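Local coordinates for FAD:protein FMN transferase (Pseudomonas stutzeri ATCC 14405 = CCUG 16156, PDB 5MGY) that probably transfers the FMN moiety of FAD to a threonine side chain of target proteins, releasing AMP, in a reaction that depends on magnesium, at residues P77-E82 and A160-D165; D50-T55 and D59-R64. All coordinates share one frame; numbering follows the deposited sequence.

How the contacts relate
Following the chain from the N terminus, contact 2 comes first: the end of helix 35-53, with residues up to T55, meets D59-R64, the start of helix 61-67, across a connection of three residues. Contact 1 opens only after it has closed, so the two lie in series and neither nest nor cross. Contact 1 closes a loop of 77 residues, bringing the first turn of helix 78-93 to helix 159-173. Their centres lie about 12 Å apart, and they touch directly, V80 CG2 packing on L53 CD2 at 3.6 Å. Together they link helices 35-53, 61-67, 78-93 and 159-173, and both contacts lie on the same side of the chain's centre.

Contact 1 (P77-E82 and A160-D165); sequences PDMVRE and AGYAVD
With CG anti to the backbone N in both Y162 (chi1 -179°) and E82, the phenol and the carboxylate are carried out from their separate helices to a meeting point between them. E82 stays extended beyond CG, which lets a residue one turn into its helix span the distance; the nearest CA atoms of the two segments, those of M79 and Y162, are still 9.5 Å apart. The phenol is the donor: Y162 OH bonds to E82 OE2 at 2.7 Å. It reaches that oxygen from above the carboxylate plane, about 49° out of it, and the carboxylate and ring planes stand 81° apart.

M79 meets the other side of the phenol's end. Its CG lies at the ring edge, in the ring plane, 3.7 Å from Y162 CE2. M79 SD follows, 4.1 Å from the same Y162 CE2. A long, unbranched methionine suits this place because its extended chain can run past the rim of the ring and offer it apolar surface. Tyrosine suits its own position for a double reason: the ring is buried, yet the hydroxyl extends to the exposed E82 and finds an acceptor there. Glutamate supplies that acceptor, and the bond would probably help fix the direction of the phenol.

The contact joins helix 78-93 to helix 159-173 close to the metal site, the Y162 side chain lying about 10 Å from the bound magnesium ion. The neighbouring G161 N hydrogen-bonds to OD1 of D271, a magnesium ligand, so helix 159-173 is tied directly to the metal site. Helix 35-53 packs beside the contact through Q48 and Q52 on M79, helix 267-292 touches Y162 through L268, and strand 186-190 lies against A160 and V164.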
loop_
_atom_site.group_PDB
_atom_site.type_symbol
_atom_site.label_atom_id
_atom_site.label_comp_id
_atom_site.label_asym_id
_atom_site.label_seq_id
_atom_site.Cartn_x
_atom_site.Cartn_y
_atom_site.Cartn_z
ATOM N N PRO A 77 8.269 10.571 15.790
ATOM C CA PRO A 77 7.381 9.688 16.520
ATOM C C PRO A 77 7.478 8.182 16.163
ATOM O O PRO A 77 8.152 7.787 15.193
ATOM C CB PRO A 77 6.008 10.251 16.202
ATOM C CG PRO A 77 6.159 11.323 15.200
ATOM C CD PRO A 77 7.576 11.372 14.776
ATOM N N ASP A 78 6.817 7.359 16.979
ATOM C CA ASP A 78 6.808 5.888 16.837
ATOM C C ASP A 78 6.418 5.382 15.451
ATOM O O ASP A 78 7.158 4.589 14.881
ATOM C CB ASP A 78 5.888 5.280 17.919
ATOM C CG ASP A 78 6.529 5.311 19.350
ATOM O OD1 ASP A 78 7.758 5.608 19.535
ATOM O OD2 ASP A 78 5.773 5.007 20.298
ATOM N N MET A 79 5.281 5.868 14.933
ATOM C CA MET A 79 4.792 5.489 13.614
ATOM C C MET A 79 5.848 5.601 12.556
ATOM O O MET A 79 5.974 4.690 11.723
ATOM C CB MET A 79 3.662 6.366 13.120
ATOM C CG MET A 79 2.321 5.893 13.551
ATOM S SD MET A 79 1.074 6.944 12.787
ATOM C CE MET A 79 -0.315 6.483 13.880
ATOM N N VAL A 80 6.535 6.749 12.525
ATOM C CA VAL A 80 7.423 7.064 11.420
ATOM C C VAL A 80 8.578 6.079 11.467
ATOM O O VAL A 80 9.005 5.573 10.430
ATOM C CB VAL A 80 7.914 8.498 11.487
ATOM C CG1 VAL A 80 9.030 8.724 10.477
ATOM C CG2 VAL A 80 6.790 9.445 11.231
ATOM N N ARG A 81 9.044 5.796 12.674
ATOM C CA ARG A 81 10.139 4.869 12.887
ATOM C C ARG A 81 9.710 3.445 12.685
ATOM O O ARG A 81 10.467 2.673 12.136
ATOM C CB ARG A 81 10.793 5.065 14.258
ATOM C CG ARG A 81 11.790 6.204 14.189
ATOM C CD ARG A 81 12.408 6.665 15.507
ATOM N NE ARG A 81 11.407 7.144 16.474
ATOM C CZ ARG A 81 10.843 6.389 17.424
ATOM N NH1 ARG A 81 11.162 5.081 17.546
ATOM N NH2 ARG A 81 9.939 6.938 18.245
ATOM N N GLU A 82 8.499 3.087 13.105
ATOM C CA GLU A 82 7.970 1.781 12.773
ATOM C C GLU A 82 7.965 1.605 11.215
ATOM O O GLU A 82 8.439 0.612 10.692
ATOM C CB GLU A 82 6.558 1.561 13.396
ATOM C CG GLU A 82 6.138 0.077 13.504
ATOM C CD GLU A 82 4.654 -0.173 13.771
ATOM O OE1 GLU A 82 4.133 -1.302 13.448
ATOM O OE2 GLU A 82 4.023 0.758 14.320
ATOM N N ALA A 160 -1.761 3.154 3.694
ATOM C CA ALA A 160 -3.105 2.565 3.713
ATOM C C ALA A 160 -3.097 1.171 4.325
ATOM O O ALA A 160 -3.936 0.824 5.139
ATOM C CB ALA A 160 -3.694 2.531 2.312
ATOM N N GLY A 161 -2.108 0.392 3.979
ATOM C CA GLY A 161 -2.019 -0.897 4.586
ATOM C C GLY A 161 -1.747 -0.978 6.064
ATOM O O GLY A 161 -2.237 -1.906 6.716
ATOM N N TYR A 162 -0.847 -0.100 6.522
ATOM C CA TYR A 162 -0.543 0.114 7.919
ATOM C C TYR A 162 -1.822 0.537 8.663
ATOM O O TYR A 162 -2.141 -0.032 9.700
ATOM C CB TYR A 162 0.513 1.188 8.020
ATOM C CG TYR A 162 0.945 1.509 9.410
ATOM C CD1 TYR A 162 1.425 0.514 10.251
ATOM C CD2 TYR A 162 0.898 2.851 9.897
ATOM C CE1 TYR A 162 1.860 0.831 11.528
ATOM C CE2 TYR A 162 1.334 3.181 11.171
ATOM C CZ TYR A 162 1.806 2.167 11.980
ATOM O OH TYR A 162 2.233 2.465 13.237
ATOM N N ALA A 163 -2.565 1.473 8.083
ATOM C CA ALA A 163 -3.822 1.973 8.636
ATOM C C ALA A 163 -4.817 0.833 8.892
ATOM O O ALA A 163 -5.470 0.818 9.921
ATOM C CB ALA A 163 -4.436 3.053 7.730
ATOM N N VAL A 164 -4.886 -0.131 7.974
ATOM C CA VAL A 164 -5.777 -1.268 8.070
ATOM C C VAL A 164 -5.346 -2.114 9.267
ATOM O O VAL A 164 -6.183 -2.561 10.073
ATOM C CB VAL A 164 -5.733 -2.078 6.747
ATOM C CG1 VAL A 164 -6.329 -3.489 6.891
ATOM C CG2 VAL A 164 -6.487 -1.335 5.674
ATOM N N ASP A 165 -4.030 -2.324 9.394
ATOM C CA ASP A 165 -3.510 -3.168 10.454
ATOM C C ASP A 165 -3.790 -2.470 11.780
ATOM O O ASP A 165 -4.302 -3.131 12.688
ATOM C CB ASP A 165 -2.022 -3.520 10.304
ATOM C CG ASP A 165 -1.723 -4.526 9.184
ATOM O OD1 ASP A 165 -2.603 -5.350 8.811
ATOM O OD2 ASP A 165 -0.557 -4.542 8.669
#

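Contact 2 (D50-T55 and D59-R64)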
loop_
_atom_site.group_PDB
_atom_site.type_symbol
_atom_site.label_atom_id
_atom_site.label_comp_id
_atom_site.label_asym_id
_atom_site.label_seq_id
_atom_site.Cartn_x
_atom_site.Cartn_y
_atom_site.Cartn_z
ATOM N N ASP A 50 -2.329 11.082 9.305
ATOM C CA ASP A 50 -2.225 12.268 8.496
ATOM C C ASP A 50 -1.249 13.284 9.133
ATOM O O ASP A 50 -0.480 13.920 8.467
ATOM C CB ASP A 50 -3.589 12.861 8.385
ATOM C CG ASP A 50 -3.788 13.676 7.120
ATOM O OD1 ASP A 50 -4.708 13.481 6.426
ATOM O OD2 ASP A 50 -3.145 14.608 6.745
ATOM N N LYS A 51 -1.289 13.417 10.434
ATOM C CA LYS A 51 -0.473 14.397 11.123
ATOM C C LYS A 51 0.976 13.963 11.103
ATOM O O LYS A 51 1.812 14.806 10.975
ATOM C CB LYS A 51 -0.971 14.573 12.584
ATOM C CG LYS A 51 -0.568 15.864 13.234
ATOM C CD LYS A 51 0.768 15.782 13.941
ATOM C CE LYS A 51 1.298 17.190 14.200
ATOM N NZ LYS A 51 2.772 17.181 14.397
ATOM N N GLN A 52 1.244 12.668 11.290
ATOM C CA GLN A 52 2.604 12.133 11.369
ATOM C C GLN A 52 3.209 11.968 9.940
ATOM O O GLN A 52 4.328 12.402 9.705
ATOM C CB GLN A 52 2.671 10.807 12.208
ATOM C CG GLN A 52 2.277 10.927 13.688
ATOM C CD GLN A 52 2.638 9.709 14.543
ATOM O OE1 GLN A 52 3.715 9.169 14.464
ATOM N NE2 GLN A 52 1.750 9.299 15.383
ATOM N N LEU A 53 2.452 11.445 8.977
ATOM C CA LEU A 53 3.053 10.886 7.724
ATOM C C LEU A 53 2.704 11.563 6.414
ATOM O O LEU A 53 3.372 11.309 5.465
ATOM C CB LEU A 53 2.651 9.438 7.531
ATOM C CG LEU A 53 2.733 8.449 8.682
ATOM C CD1 LEU A 53 2.093 7.145 8.271
ATOM C CD2 LEU A 53 4.169 8.228 9.056
ATOM N N SER A 54 1.644 12.356 6.324
ATOM C CA SER A 54 1.316 13.026 5.063
ATOM C C SER A 54 2.282 14.132 4.667
ATOM O O SER A 54 2.503 15.076 5.386
ATOM C CB SER A 54 -0.033 13.672 5.127
ATOM O OG SER A 54 -0.327 14.235 3.880
ATOM N N THR A 55 2.809 13.988 3.473
ATOM C CA THR A 55 3.510 15.031 2.761
ATOM C C THR A 55 2.593 16.102 2.166
ATOM O O THR A 55 3.093 17.055 1.641
ATOM C CB THR A 55 4.417 14.449 1.610
ATOM O OG1 THR A 55 3.664 13.610 0.748
ATOM C CG2 THR A 55 5.524 13.611 2.166
ATOM N N ASP A 59 2.427 20.834 8.405
ATOM C CA ASP A 59 2.715 20.647 9.837
ATOM C C ASP A 59 2.906 19.222 10.205
ATOM O O ASP A 59 2.870 18.892 11.370
ATOM C CB ASP A 59 1.664 21.298 10.728
ATOM C CG ASP A 59 0.326 20.631 10.631
ATOM O OD1 ASP A 59 -0.404 20.641 11.660
ATOM O OD2 ASP A 59 0.016 20.105 9.535
ATOM N N SER A 60 3.168 18.381 9.219
ATOM C CA SER A 60 3.392 17.003 9.501
ATOM C C SER A 60 4.790 16.733 9.996
ATOM O O SER A 60 5.747 17.476 9.677
ATOM C CB SER A 60 3.071 16.137 8.298
ATOM O OG SER A 60 4.041 16.264 7.315
ATOM N N ASP A 61 4.907 15.641 10.759
ATOM C CA ASP A 61 6.192 15.218 11.264
ATOM C C ASP A 61 7.127 14.856 10.111
ATOM O O ASP A 61 8.255 15.337 10.016
ATOM C CB ASP A 61 6.002 14.115 12.272
ATOM C CG ASP A 61 5.257 14.612 13.503
ATOM O OD1 ASP A 61 5.882 15.253 14.386
ATOM O OD2 ASP A 61 4.028 14.431 13.573
ATOM N N VAL A 62 6.628 14.069 9.177
ATOM C CA VAL A 62 7.456 13.716 8.053
ATOM C C VAL A 62 7.849 14.960 7.312
ATOM O O VAL A 62 8.953 15.013 6.891
ATOM C CB VAL A 62 6.813 12.692 7.115
ATOM C CG1 VAL A 62 5.589 13.250 6.447
ATOM C CG2 VAL A 62 7.756 12.292 6.021
ATOM N N GLU A 63 7.000 15.977 7.179
ATOM C CA GLU A 63 7.441 17.233 6.482
ATOM C C GLU A 63 8.461 18.064 7.237
ATOM O O GLU A 63 9.277 18.758 6.603
ATOM C CB GLU A 63 6.297 18.151 6.045
ATOM C CG GLU A 63 5.604 17.692 4.754
ATOM C CD GLU A 63 6.439 17.816 3.476
ATOM O OE1 GLU A 63 6.609 18.948 3.009
ATOM O OE2 GLU A 63 6.862 16.783 2.906
ATOM N N ARG A 64 8.416 17.998 8.564
ATOM C CA ARG A 64 9.444 18.600 9.362
ATOM C C ARG A 64 10.803 17.907 9.092
ATOM O O ARG A 64 11.801 18.581 8.858
ATOM C CB ARG A 64 9.044 18.521 10.828
ATOM C CG ARG A 64 9.928 19.329 11.760
ATOM C CD ARG A 64 9.524 19.166 13.200
ATOM N NE ARG A 64 10.043 17.904 13.784
ATOM C CZ ARG A 64 9.304 16.874 14.188
ATOM N NH1 ARG A 64 7.975 16.926 14.054
ATOM N NH2 ARG A 64 9.904 15.791 14.707
#
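K51 and D61 supply the charged part of the short connection between helices 35-53 and 61-67. The lysine chain bends at chi2 (-89°), and its NZ makes a salt bridge to D61 OD2 at 3.1 Å, approaching from above the carboxylate plane. The other oxygen, D61 OD1, takes R64 NH1 at 2.7 Å, in the guanidinium plane, and R64 is held further by E74. One aspartate thus serves two cations.

The backbone bonds join the end of one helix to the beginning of the next. D61 N donates to K51 O at 3.2 Å, and V62 N to Q52 O at 2.9 Å. S60 CA adds a CH···O contact to K51 O.

Serine suits the N-cap of helix 61-67 because its short hydroxyl can both give and accept. S60 OG donates to S54 O at 2.7 Å, yet also accepts from E63 N at 3.0 Å, the capping bond; R57 O is a further hydrogen-bond partner of this hydroxyl.

Apolar packing is slight: V62 CG1 and T55 CG2 lie 4.3 Å apart.

Replacing D61 with an alanine would probably leave K51 without its salt-bridge partner and freer to move, while R64 would lose one of two anionic partners and stay held by E74.

The chemistry implies a turn fixed chiefly by polar bonds: carbonyls at the end of helix 35-53 accept N-H groups from the start of helix 61-67, while the buried D61 probably owes its charge's stability to the flanking lysine and arginine.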